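Local coordinates for protein mandelate racemase/muconate lactonizing enzyme/Enolase superfamily (Rhodobacter sphaeroides, PDB 2HZG) that belongs to the mandelate racemase/muconate lactonizing enzyme group of the enolase superfamily and binds a sodium ion at a site lined by carboxylates, at residues Q26-V31 / L339-D344; R65-S70 / L97-M102; E206-A211 / A242-R247; H264-G269 / K288-A293; C328-A333 / H345-A350. All blocks are in the same frame, centred on the assembly; numbering follows the deposited sequence. Where two conformers were deposited one is given.

Contact 1: Q26-V31 / L339-D344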
# COMPACT_ATOMS: atom_id res chain seq x y z
N GLN A 26 2.43 -3.60 20.95
CA GLN A 26 1.59 -4.66 21.53
C GLN A 26 1.78 -6.02 20.88
O GLN A 26 1.44 -7.03 21.47
CB GLN A 26 0.11 -4.27 21.45
CG GLN A 26 -0.21 -2.94 22.13
CD GLN A 26 -1.71 -2.71 22.19
OE1 GLN A 26 -2.40 -3.29 23.02
NE2 GLN A 26 -2.23 -1.86 21.30
N ASP A 27 2.28 -6.02 19.65
CA ASP A 27 2.58 -7.27 18.96
C ASP A 27 3.77 -7.04 18.04
O ASP A 27 4.27 -5.91 17.97
CB ASP A 27 1.33 -7.91 18.28
CG ASP A 27 0.98 -7.30 16.93
OD1 ASP A 27 1.58 -6.31 16.51
OD2 ASP A 27 0.09 -7.87 16.26
N ALA A 28 4.27 -8.11 17.43
CA ALA A 28 5.46 -8.01 16.58
C ALA A 28 5.52 -9.17 15.61
O ALA A 28 4.99 -10.24 15.88
CB ALA A 28 6.77 -7.97 17.43
N LEU A 29 6.15 -8.93 14.47
CA LEU A 29 6.55 -10.03 13.61
C LEU A 29 8.08 -9.98 13.49
O LEU A 29 8.63 -9.07 12.89
CB LEU A 29 5.88 -9.98 12.23
CG LEU A 29 6.28 -11.15 11.30
CD1 LEU A 29 5.83 -12.52 11.82
CD2 LEU A 29 5.73 -10.94 9.91
N LEU A 30 8.74 -10.96 14.11
CA LEU A 30 10.20 -11.04 14.06
C LEU A 30 10.63 -12.01 12.97
O LEU A 30 9.92 -12.96 12.65
CB LEU A 30 10.77 -11.47 15.42
CG LEU A 30 10.58 -10.56 16.64
CD1 LEU A 30 11.47 -11.05 17.78
CD2 LEU A 30 10.93 -9.10 16.34
N VAL A 31 11.78 -11.75 12.38
CA VAL A 31 12.22 -12.51 11.22
C VAL A 31 13.64 -12.95 11.50
O VAL A 31 14.52 -12.11 11.71
CB VAL A 31 12.22 -11.64 9.92
CG1 VAL A 31 12.72 -12.47 8.74
CG2 VAL A 31 10.82 -11.06 9.60
N LEU A 339 10.10 -4.35 25.14
CA LEU A 339 11.23 -4.42 26.08
C LEU A 339 11.91 -5.80 26.03
O LEU A 339 13.14 -5.88 25.98
CB LEU A 339 10.77 -4.10 27.53
CG LEU A 339 10.19 -2.70 27.81
CD1 LEU A 339 9.70 -2.56 29.26
CD2 LEU A 339 11.23 -1.60 27.52
N ASP A 340 11.12 -6.87 26.02
CA ASP A 340 11.66 -8.23 26.20
C ASP A 340 12.28 -8.80 24.94
O ASP A 340 13.03 -9.78 25.00
CB ASP A 340 10.57 -9.19 26.66
CG ASP A 340 10.12 -8.93 28.10
OD1 ASP A 340 10.63 -7.97 28.74
OD2 ASP A 340 9.21 -9.68 28.56
N ILE A 341 11.97 -8.18 23.79
CA ILE A 341 12.40 -8.71 22.48
C ILE A 341 13.93 -8.77 22.35
O ILE A 341 14.47 -9.70 21.75
CB ILE A 341 11.74 -7.93 21.28
CG1 ILE A 341 10.36 -8.53 20.96
CG2 ILE A 341 12.66 -7.95 20.02
CD1 ILE A 341 9.47 -7.64 19.97
N THR A 342 14.63 -7.77 22.86
CA THR A 342 16.09 -7.83 22.86
C THR A 342 16.62 -8.10 24.27
O THR A 342 16.04 -7.63 25.27
CB THR A 342 16.74 -6.56 22.28
OG1 THR A 342 16.32 -5.42 23.03
CG2 THR A 342 16.38 -6.38 20.81
N GLY A 343 17.70 -8.88 24.34
CA GLY A 343 18.31 -9.23 25.63
C GLY A 343 19.12 -8.08 26.18
O GLY A 343 19.10 -7.81 27.38
N ASP A 344 19.83 -7.39 25.29
CA ASP A 344 20.46 -6.11 25.59
C ASP A 344 19.67 -4.96 24.96
O ASP A 344 18.73 -5.18 24.17
CB ASP A 344 21.94 -6.09 25.19
CG ASP A 344 22.19 -6.65 23.76
OD1 ASP A 344 21.24 -7.08 23.06
OD2 ASP A 344 23.39 -6.68 23.37

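Contact 2: R65-S70 / L97-M102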
# COMPACT_ATOMS: atom_id res chain seq x y z
N ARG A 65 3.92 -13.29 -6.60
CA ARG A 65 4.45 -14.47 -5.94
C ARG A 65 4.59 -14.22 -4.45
O ARG A 65 4.70 -13.07 -4.03
CB ARG A 65 5.84 -14.79 -6.51
CG ARG A 65 5.80 -15.06 -7.97
CD ARG A 65 7.11 -15.62 -8.47
NE ARG A 65 7.38 -15.04 -9.77
CZ ARG A 65 8.30 -15.48 -10.63
NH1 ARG A 65 9.05 -16.54 -10.32
NH2 ARG A 65 8.47 -14.85 -11.80
N PRO A 66 4.62 -15.29 -3.64
CA PRO A 66 4.92 -15.13 -2.22
C PRO A 66 6.32 -14.53 -2.07
O PRO A 66 7.21 -14.81 -2.88
CB PRO A 66 4.92 -16.57 -1.69
CG PRO A 66 5.22 -17.44 -2.94
CD PRO A 66 4.42 -16.71 -4.00
N VAL A 67 6.51 -13.70 -1.05
CA VAL A 67 7.82 -13.10 -0.83
C VAL A 67 8.95 -14.15 -0.76
O VAL A 67 10.05 -13.91 -1.26
CB VAL A 67 7.82 -12.15 0.40
CG1 VAL A 67 9.26 -11.65 0.74
CG2 VAL A 67 6.89 -10.97 0.12
N SER A 68 8.67 -15.32 -0.18
CA SER A 68 9.66 -16.40 -0.02
C SER A 68 10.34 -16.84 -1.32
O SER A 68 11.48 -17.29 -1.30
CB SER A 68 9.02 -17.61 0.63
OG SER A 68 8.05 -18.17 -0.24
N ASP A 69 9.60 -16.75 -2.43
CA ASP A 69 10.13 -17.11 -3.77
C ASP A 69 11.34 -16.28 -4.18
O ASP A 69 12.17 -16.74 -4.96
CB ASP A 69 9.05 -16.93 -4.85
CG ASP A 69 8.11 -18.12 -4.97
OD1 ASP A 69 8.23 -19.09 -4.20
OD2 ASP A 69 7.23 -18.08 -5.86
N SER A 70 11.41 -15.05 -3.68
CA SER A 70 12.49 -14.13 -4.03
C SER A 70 13.59 -14.06 -2.98
O SER A 70 14.53 -13.27 -3.11
CB SER A 70 11.92 -12.72 -4.24
OG SER A 70 11.01 -12.71 -5.33
N LEU A 97 0.11 -6.39 -2.33
CA LEU A 97 0.18 -5.08 -1.66
C LEU A 97 0.96 -5.12 -0.33
O LEU A 97 1.74 -4.21 -0.05
CB LEU A 97 -1.23 -4.49 -1.47
CG LEU A 97 -1.38 -3.09 -0.82
CD1 LEU A 97 -0.49 -2.05 -1.49
CD2 LEU A 97 -2.89 -2.64 -0.81
N GLN A 98 0.75 -6.18 0.45
CA GLN A 98 1.42 -6.35 1.75
C GLN A 98 2.95 -6.52 1.65
O GLN A 98 3.65 -6.34 2.66
CB GLN A 98 0.84 -7.58 2.48
CG GLN A 98 1.26 -7.74 3.96
CD GLN A 98 0.61 -6.72 4.90
OE1 GLN A 98 -0.39 -6.10 4.55
NE2 GLN A 98 1.16 -6.57 6.09
N ALA A 99 3.46 -6.83 0.46
CA ALA A 99 4.88 -7.24 0.33
C ALA A 99 5.94 -6.36 1.05
O ALA A 99 6.80 -6.90 1.74
CB ALA A 99 5.27 -7.49 -1.13
N PRO A 100 5.89 -5.02 0.89
CA PRO A 100 6.94 -4.18 1.49
C PRO A 100 7.07 -4.34 3.01
O PRO A 100 8.16 -4.21 3.54
CB PRO A 100 6.47 -2.75 1.18
CG PRO A 100 5.54 -2.88 0.07
CD PRO A 100 4.92 -4.21 0.14
N HIS A 101 5.95 -4.62 3.69
CA HIS A 101 5.94 -4.76 5.14
C HIS A 101 6.63 -6.06 5.56
O HIS A 101 7.42 -6.07 6.51
CB HIS A 101 4.50 -4.70 5.66
CG HIS A 101 4.02 -3.30 5.88
ND1 HIS A 101 2.88 -3.01 6.60
CD2 HIS A 101 4.53 -2.11 5.49
CE1 HIS A 101 2.71 -1.69 6.64
NE2 HIS A 101 3.70 -1.13 5.98
N MET A 102 6.35 -7.13 4.82
CA MET A 102 7.03 -8.41 4.99
C MET A 102 8.52 -8.26 4.64
O MET A 102 9.39 -8.69 5.40
CB MET A 102 6.37 -9.51 4.14
CG MET A 102 6.93 -10.94 4.41
SD MET A 102 6.73 -11.50 6.13
CE MET A 102 8.38 -11.37 6.77

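Contact 3: E206-A211 / A242-R247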
# COMPACT_ATOMS: atom_id res chain seq x y z
N GLU A 206 -8.59 14.59 5.72
CA GLU A 206 -8.28 15.58 4.68
C GLU A 206 -8.81 16.97 5.05
O GLU A 206 -8.85 17.87 4.21
CB GLU A 206 -8.90 15.15 3.34
CG GLU A 206 -8.29 13.88 2.77
CD GLU A 206 -8.99 13.45 1.48
OE1 GLU A 206 -8.83 14.16 0.48
OE2 GLU A 206 -9.71 12.43 1.49
N ASP A 207 -9.20 17.13 6.31
CA ASP A 207 -9.87 18.36 6.75
C ASP A 207 -8.81 19.40 7.15
O ASP A 207 -8.38 19.47 8.33
CB ASP A 207 -10.81 18.01 7.90
CG ASP A 207 -11.78 19.13 8.25
OD1 ASP A 207 -11.55 20.31 7.92
OD2 ASP A 207 -12.77 18.81 8.92
N VAL A 208 -8.34 20.15 6.15
CA VAL A 208 -7.32 21.18 6.36
C VAL A 208 -7.79 22.19 7.42
O VAL A 208 -6.99 22.61 8.28
CB VAL A 208 -6.92 21.91 5.06
CG1 VAL A 208 -5.91 23.03 5.35
CG2 VAL A 208 -6.33 20.91 4.06
N GLU A 209 -9.06 22.58 7.36
CA GLU A 209 -9.55 23.61 8.26
C GLU A 209 -9.61 23.14 9.72
O GLU A 209 -9.24 23.89 10.60
CB GLU A 209 -10.88 24.20 7.77
CG GLU A 209 -10.77 24.82 6.34
CD GLU A 209 -9.73 25.95 6.25
OE1 GLU A 209 -9.59 26.76 7.20
OE2 GLU A 209 -9.02 26.03 5.22
N ALA A 210 -10.07 21.90 9.96
CA ALA A 210 -10.03 21.30 11.31
C ALA A 210 -8.60 21.27 11.87
O ALA A 210 -8.38 21.59 13.04
CB ALA A 210 -10.63 19.91 11.31
N ALA A 211 -7.63 20.88 11.04
CA ALA A 211 -6.22 20.87 11.44
C ALA A 211 -5.71 22.28 11.70
O ALA A 211 -5.04 22.55 12.71
CB ALA A 211 -5.37 20.18 10.36
N ALA A 242 0.80 23.63 5.88
CA ALA A 242 2.11 24.24 6.02
C ALA A 242 2.15 25.70 5.53
O ALA A 242 3.01 26.45 5.96
CB ALA A 242 3.16 23.40 5.29
N GLY A 243 1.24 26.08 4.64
CA GLY A 243 1.22 27.44 4.08
C GLY A 243 0.42 28.45 4.89
O GLY A 243 0.32 29.60 4.51
N ARG A 244 -0.15 28.02 6.02
CA ARG A 244 -0.95 28.91 6.85
C ARG A 244 -0.11 29.84 7.74
O ARG A 244 -0.67 30.66 8.46
CB ARG A 244 -1.95 28.12 7.69
CG ARG A 244 -2.80 27.19 6.86
CD ARG A 244 -3.79 27.96 5.99
NE ARG A 244 -5.05 28.02 6.70
CZ ARG A 244 -6.16 27.39 6.34
NH1 ARG A 244 -6.20 26.67 5.23
NH2 ARG A 244 -7.23 27.52 7.09
N GLY A 245 1.20 29.69 7.72
CA GLY A 245 2.07 30.64 8.42
C GLY A 245 2.35 30.41 9.90
O GLY A 245 2.98 31.25 10.54
N ALA A 246 1.95 29.25 10.43
CA ALA A 246 2.23 28.91 11.84
C ALA A 246 3.73 28.67 12.05
O ALA A 246 4.46 28.44 11.09
CB ALA A 246 1.42 27.71 12.27
N ARG A 247 4.19 28.73 13.30
CA ARG A 247 5.60 28.44 13.58
C ARG A 247 5.83 26.92 13.63
O ARG A 247 6.86 26.44 13.18
CB ARG A 247 6.07 29.08 14.89
CG ARG A 247 5.99 30.63 14.93
CD ARG A 247 6.81 31.19 16.13
NE ARG A 247 6.77 30.23 17.23
CZ ARG A 247 5.88 30.25 18.23
NH1 ARG A 247 4.97 31.22 18.30
NH2 ARG A 247 5.92 29.28 19.17

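Contact 4: H264-G269 / K288-A293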
# COMPACT_ATOMS: atom_id res chain seq x y z
N HIS A 264 7.80 12.05 -2.16
CA HIS A 264 6.64 12.89 -2.51
C HIS A 264 6.19 13.78 -1.36
O HIS A 264 5.84 14.94 -1.57
CB HIS A 264 5.47 12.04 -2.99
CG HIS A 264 5.75 11.32 -4.28
ND1 HIS A 264 5.00 10.25 -4.71
CD2 HIS A 264 6.70 11.52 -5.22
CE1 HIS A 264 5.47 9.82 -5.87
NE2 HIS A 264 6.51 10.57 -6.19
N LEU A 265 6.19 13.22 -0.14
CA LEU A 265 5.90 14.03 1.04
C LEU A 265 6.88 15.18 1.18
O LEU A 265 6.46 16.32 1.45
CB LEU A 265 5.87 13.17 2.32
CG LEU A 265 5.37 13.87 3.59
CD1 LEU A 265 3.91 14.32 3.49
CD2 LEU A 265 5.57 12.90 4.76
N MET A 266 8.17 14.92 0.99
CA MET A 266 9.16 16.03 1.02
C MET A 266 8.95 17.03 -0.10
O MET A 266 8.99 18.24 0.13
CB MET A 266 10.59 15.52 1.00
CG MET A 266 10.94 14.69 2.22
SD MET A 266 12.68 14.19 2.24
CE MET A 266 12.68 12.88 1.03
N ASP A 267 8.72 16.53 -1.31
CA ASP A 267 8.61 17.41 -2.48
C ASP A 267 7.28 18.15 -2.62
O ASP A 267 7.28 19.27 -3.09
CB ASP A 267 8.97 16.67 -3.77
CG ASP A 267 10.46 16.40 -3.86
OD1 ASP A 267 11.24 17.07 -3.16
OD2 ASP A 267 10.85 15.47 -4.58
N TYR A 268 6.16 17.53 -2.24
CA TYR A 268 4.85 18.16 -2.38
C TYR A 268 4.17 18.52 -1.04
O TYR A 268 3.27 19.35 -1.01
CB TYR A 268 3.94 17.25 -3.21
CG TYR A 268 4.54 16.94 -4.57
CD1 TYR A 268 4.55 17.91 -5.57
CD2 TYR A 268 5.12 15.70 -4.84
CE1 TYR A 268 5.11 17.65 -6.82
CE2 TYR A 268 5.68 15.42 -6.09
CZ TYR A 268 5.66 16.42 -7.08
OH TYR A 268 6.20 16.20 -8.33
N GLY A 269 4.59 17.89 0.05
CA GLY A 269 3.89 18.04 1.33
C GLY A 269 4.37 19.20 2.15
O GLY A 269 3.72 19.57 3.12
N LYS A 288 17.78 4.59 3.98
CA LYS A 288 19.01 5.29 3.64
C LYS A 288 18.83 6.12 2.35
O LYS A 288 19.35 7.23 2.24
CB LYS A 288 20.14 4.26 3.47
CG LYS A 288 21.47 4.82 2.99
CD LYS A 288 22.13 5.76 3.99
CE LYS A 288 23.61 6.05 3.59
NZ LYS A 288 23.71 6.49 2.16
N ARG A 289 18.12 5.56 1.39
CA ARG A 289 17.79 6.28 0.17
C ARG A 289 17.00 7.56 0.51
O ARG A 289 17.32 8.63 -0.01
CB ARG A 289 17.02 5.38 -0.80
CG ARG A 289 16.90 5.93 -2.18
CD ARG A 289 16.13 5.00 -3.06
NE ARG A 289 15.82 5.65 -4.34
CZ ARG A 289 14.91 5.20 -5.20
NH1 ARG A 289 14.22 4.10 -4.92
NH2 ARG A 289 14.71 5.88 -6.32
N VAL A 290 16.04 7.47 1.43
CA VAL A 290 15.32 8.67 1.92
C VAL A 290 16.25 9.67 2.60
O VAL A 290 16.20 10.89 2.32
CB VAL A 290 14.14 8.31 2.88
CG1 VAL A 290 13.43 9.60 3.40
CG2 VAL A 290 13.15 7.40 2.20
N ALA A 291 17.12 9.17 3.49
CA ALA A 291 18.07 10.03 4.19
C ALA A 291 18.98 10.83 3.24
O ALA A 291 19.17 12.04 3.44
CB ALA A 291 18.90 9.21 5.21
N ASP A 292 19.50 10.17 2.20
CA ASP A 292 20.26 10.84 1.14
C ASP A 292 19.39 11.93 0.46
O ASP A 292 19.85 13.06 0.25
CB ASP A 292 20.71 9.85 0.05
CG ASP A 292 21.69 8.77 0.55
OD1 ASP A 292 22.22 8.84 1.68
OD2 ASP A 292 21.93 7.81 -0.22
N ALA A 293 18.14 11.58 0.14
CA ALA A 293 17.23 12.52 -0.52
C ALA A 293 16.88 13.68 0.41
O ALA A 293 16.79 14.82 -0.03
CB ALA A 293 15.97 11.79 -1.06

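Contact 5: C328-A333 / H345-A350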
# COMPACT_ATOMS: atom_id res chain seq x y z
N CYS A 328 16.26 11.84 17.76
CA CYS A 328 15.66 10.57 17.40
C CYS A 328 14.46 10.31 18.27
O CYS A 328 14.39 10.79 19.41
CB CYS A 328 16.67 9.41 17.52
SG CYS A 328 17.22 9.05 19.21
N GLU A 329 13.52 9.55 17.72
CA GLU A 329 12.40 9.05 18.48
C GLU A 329 12.82 7.90 19.39
O GLU A 329 13.50 6.96 18.96
CB GLU A 329 11.25 8.61 17.56
CG GLU A 329 9.99 8.26 18.31
CD GLU A 329 8.76 8.09 17.42
OE1 GLU A 329 8.93 7.87 16.19
OE2 GLU A 329 7.61 8.14 17.95
N TYR A 330 12.37 7.97 20.63
CA TYR A 330 12.65 6.95 21.61
C TYR A 330 11.35 6.48 22.28
O TYR A 330 10.71 7.27 22.97
CB TYR A 330 13.64 7.47 22.67
CG TYR A 330 14.12 6.38 23.60
CD1 TYR A 330 15.24 5.60 23.28
CD2 TYR A 330 13.41 6.09 24.76
CE1 TYR A 330 15.65 4.56 24.14
CE2 TYR A 330 13.81 5.06 25.62
CZ TYR A 330 14.94 4.31 25.30
OH TYR A 330 15.32 3.30 26.15
N PRO A 331 10.98 5.20 22.13
CA PRO A 331 9.73 4.77 22.78
C PRO A 331 9.90 4.73 24.31
O PRO A 331 10.63 3.88 24.84
CB PRO A 331 9.50 3.35 22.24
CG PRO A 331 10.75 2.91 21.68
CD PRO A 331 11.66 4.09 21.44
N ALA A 332 9.23 5.64 25.00
CA ALA A 332 9.44 5.82 26.43
C ALA A 332 8.49 4.99 27.31
O ALA A 332 8.77 4.79 28.49
CB ALA A 332 9.37 7.31 26.79
N ALA A 333 7.39 4.49 26.76
CA ALA A 333 6.50 3.61 27.53
C ALA A 333 6.05 2.39 26.71
O ALA A 333 4.85 2.10 26.64
CB ALA A 333 5.26 4.40 28.07
N HIS A 345 20.02 -3.72 25.34
CA HIS A 345 19.27 -2.55 24.92
C HIS A 345 20.21 -1.43 24.55
O HIS A 345 21.40 -1.47 24.90
CB HIS A 345 18.31 -2.11 26.03
CG HIS A 345 17.23 -3.10 26.31
ND1 HIS A 345 17.37 -4.10 27.25
CD2 HIS A 345 16.02 -3.29 25.73
CE1 HIS A 345 16.27 -4.83 27.28
NE2 HIS A 345 15.44 -4.37 26.35
N ILE A 346 19.70 -0.43 23.84
CA ILE A 346 20.49 0.74 23.53
C ILE A 346 20.47 1.67 24.75
O ILE A 346 19.40 2.12 25.19
CB ILE A 346 19.96 1.50 22.26
CG1 ILE A 346 20.02 0.58 21.02
CG2 ILE A 346 20.77 2.80 22.07
CD1 ILE A 346 19.42 1.17 19.74
N ARG A 347 21.65 1.97 25.26
CA ARG A 347 21.78 2.78 26.47
C ARG A 347 22.46 4.12 26.18
O ARG A 347 23.32 4.22 25.30
CB ARG A 347 22.54 2.00 27.55
CG ARG A 347 21.92 0.64 27.89
CD ARG A 347 20.71 0.74 28.83
NE ARG A 347 19.38 0.78 28.21
CZ ARG A 347 18.31 0.16 28.72
NH1 ARG A 347 18.44 -0.57 29.82
NH2 ARG A 347 17.10 0.25 28.14
N PRO A 348 22.07 5.17 26.93
CA PRO A 348 22.67 6.50 26.68
C PRO A 348 24.14 6.53 27.10
O PRO A 348 24.55 5.78 27.99
CB PRO A 348 21.84 7.43 27.57
CG PRO A 348 21.36 6.55 28.69
CD PRO A 348 21.08 5.22 28.02
N ASP A 349 24.94 7.37 26.45
CA ASP A 349 26.30 7.65 26.95
C ASP A 349 26.21 8.68 28.09
O ASP A 349 25.12 9.04 28.53
CB ASP A 349 27.24 8.10 25.81
CG ASP A 349 26.79 9.41 25.12
OD1 ASP A 349 26.04 10.21 25.70
OD2 ASP A 349 27.21 9.64 23.97
N ALA A 350 27.36 9.17 28.55
CA ALA A 350 27.39 10.11 29.68
C ALA A 350 26.71 11.44 29.35
O ALA A 350 26.22 12.12 30.24
CB ALA A 350 28.83 10.35 30.16

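Contact 1: Q26-V31 / L339-D344
Ile-341 lies against Ala-28 and Leu-30, joining the three-stranded antiparallel sheet of the enolase-type N-terminal domain to the chain at the C-terminal side of helix 336-340 of the barrel domain. The packed part is small and wholly apolar. The Ile-341 CD1 methyl comes to 3.7 Å from Ala-28 CB, and 4.2 Å separates the same CD1 from Leu-30 CD2. Leu-30 reaches over from the next inward-facing position of strand 27-35. The branched ends of Leu-30 and Ile-341 pass each other at a slant. With CG2 of Ile-341 anti to the backbone N, that methyl meets Leu-30 CD1, while the CD1 arm serves both Ala-28 and Leu-30 CD2. Behind the strand, Leu-29 faces helix 48-56, while Asp-27 OD2 is hydrogen-bonded to Ser-60 OG of the second subunit.

Beyond Ile-341 the chain moves away from the strand: Thr-342 is still buried, Gly-343 is exposed and Asp-344 partly so. This part is tied within itself, Thr-342 OG1 being hydrogen-bonded to Asp-344 O at 2.7 Å, with a C=O...OG1 angle of 165°. Back in the buried part, Leu-30 CD1 and Ile-341 CG2 lie 4.0 Å apart.

Contact 2: R65-S70 / L97-M102
Val-67 packs on Ala-99 and Met-102 of helix 99-118. Its bond from CA to CB already points at the helix, and Val-67 CB itself stands 4.3 Å from Met-102 CG. Farther out, CG2, anti to the carbonyl carbon, touches both residues: Val-67 CG2 is 4.0 Å from Ala-99 CB and also 4.3 Å from Met-102 CG. The other branch, CG1, stands anti to the backbone N (chi1 173°), and Val-67 CG1 passes Met-102 CG at 4.4 Å. Met-102 thus offers Val-67 the near part of its chain, while its sulfur and CE run on to Leu-29 and Val-31 of strand 27-35.

Val-67 opens a short 3-10 turn, held by the bonds Asp-69 N to Pro-66 O (3.1 Å) and Ser-70 N to Val-67 O (3.0 Å). No hydrogen bond passes between the two segments, so the join is one of apolar contact alone.

Within the N-terminal domain, Val-67 is also packed by Phe-55 of helix 48-56 and Val-89 of helix 79-92. The 3-10 turn is thereby wedged between these two helices and the N-terminal part of helix 99-118, whose Met-102 continues to strand 27-35.

Contact 3: E206-A211 / A242-R247
Glu-209 and Arg-244 face each other as a two-pronged salt bridge, with the carboxylate at the edge of the guanidinium and the two planes only 27° apart. The chains that carry these groups run across one another at about a right angle. A bond of ordinary length joins Arg-244 NH1 to Glu-209 OE2 at 2.9 Å; it lies close to the guanidinium plane but reaches the oxygen on its syn side, 32° out of the carboxylate plane. NH2 of Arg-244 adds a weak bond to Glu-209 OE2 (3.0 Å) and approaches Glu-209 OE1 at 2.5 Å, a length too short to be taken literally. Glu-209 starts out pointing away from its partner and is brought back by a bend at chi2 (-59°), while Arg-244 bends twice along its chain. Obliquely to the guanidinium, Val-208 CG1 packs 3.7 Å from Arg-244 NH1.

Both charged side chains lie at the surface, where solvent probably weakens the pair. Asp-207 caps the short helix that bears Glu-209: Ala-210 N bonds Asp-207 OD1 at 3.0 Å from above the carboxylate plane. On the other side, Gly-245, with positive phi, is the first residue beyond helix 235-242 to leave helical backbone angles. The contact links two consecutive beta-alpha units on the outside of the barrel, one following strand 195-199 and the other strand 225-227, in the TIM-barrel-like C-terminal domain of the enolase superfamily.

Contact 4: H264-G269 / K288-A293
Lys-288 NZ is gripped by the carboxylate of Asp-292, one turn along the helix whose Val-290 and Ala-293 receive Met-266. The ammonium meets the syn lone pair of Asp-292 OD1 at 2.8 Å, with a weak second bond from Lys-288 NZ to Asp-292 OD2 at 3.3 Å. Tyr-128 adds a cation-pi contact to the same lysine. This salt bridge belongs to helix 284-297 alone; between 264-269 and 288-293 the touch is made by Met-266 CE. Elsewhere on helix 259-268, Phe-259 also packs on Val-290 and Ala-293.

Met-266 points at the opposing helix and runs straight through chi2 (-176°) before turning at chi3 (-76°). That last turn brings CE against both Val-290 and Ala-293, three residues apart on the helix. Met-266 CE is 4.0 Å from Ala-293 CB and 4.1 Å from Val-290 CG1. Val-290, whose CG1 stands anti to its backbone N, flanks the methyl with that branch. Ile-274 of strand 273-276 touches both Met-266 and Val-290, so the contact also meets the barrel strand.

Charge returns at the margin: Asp-267 OD1 forms a salt bridge with Arg-297 NE, again joining the two helices. Helix 259-268 also reaches the second subunit, where Tyr-268 stacks on its counterpart Tyr-268. The chemistry is therefore divided. The buried contact between consecutive barrel helices rests on nondirectional apolar packing and no hydrogen bond, whereas ionic pairs lie around it and not within it.

Contact 5: C328-A333 / H345-A350
The Tyr-330 hydroxyl makes a loose approach: Tyr-330 OH lies 4.1 Å from Arg-347 NH2 and 4.4 Å from Ile-346 O, both too far for a hydrogen bond, and is hydrogen-bonded elsewhere. The phenol ring and the guanidinium stand 47° apart, and the hydroxyl comes at the guanidinium obliquely.

One step out, Arg-347 is folded back on its own loop. Bends at chi2 and chi3 bring Arg-347 NE to Ile-346 O in a straight but weak bond (3.3 Å, 166°), doubtful because the arginine has a second conformer. His-345 CB lies near the rim of one guanidinium face. The tyrosine leaves strand 327-331 with CG anti to its backbone N (chi1 -172°), and Pro-331 CD lies 4.0 Å above the Tyr-330 ring plane, toward the rim of one face.

Farther out, His-309 ties the two sides together: its ring meets that of Tyr-330 steeply and that of His-345 edge-to-face, and its ND1 bonds Ile-346 N. A glycerol lies about 4 Å from the Tyr-330 side chain. The contact joins the last strand of the enolase-superfamily parallel barrel, which pairs with the first, 135-141, to the loop before helix 368-374.

Overall arrangement
Contact 1 joins the N-terminal domain to the barrel domain, enclosing contacts 2, 3 and 4 along the chain and alternating with contact 5. Leu-339 O probably accepts a hydrogen bond from His-345 NE2 (2.8 Å), linking contacts 1 and 5. Contact 2 meets contact 1 from the other side of strand 27-35, where Met-102 CE packs 3.7 Å from Val-31 CG2. Contacts 3 and 4 follow one another round the barrel, their nearest atoms about 4 Å apart without touching. Asp-199, Glu-227 and Glu-254 hold sodium at barrel-strand ends. Separately measured, a bound sodium ion lies about 11 Å from the Glu-209 side chain of contact 3, and one about 13 Å from the Tyr-330 side chain of contact 5.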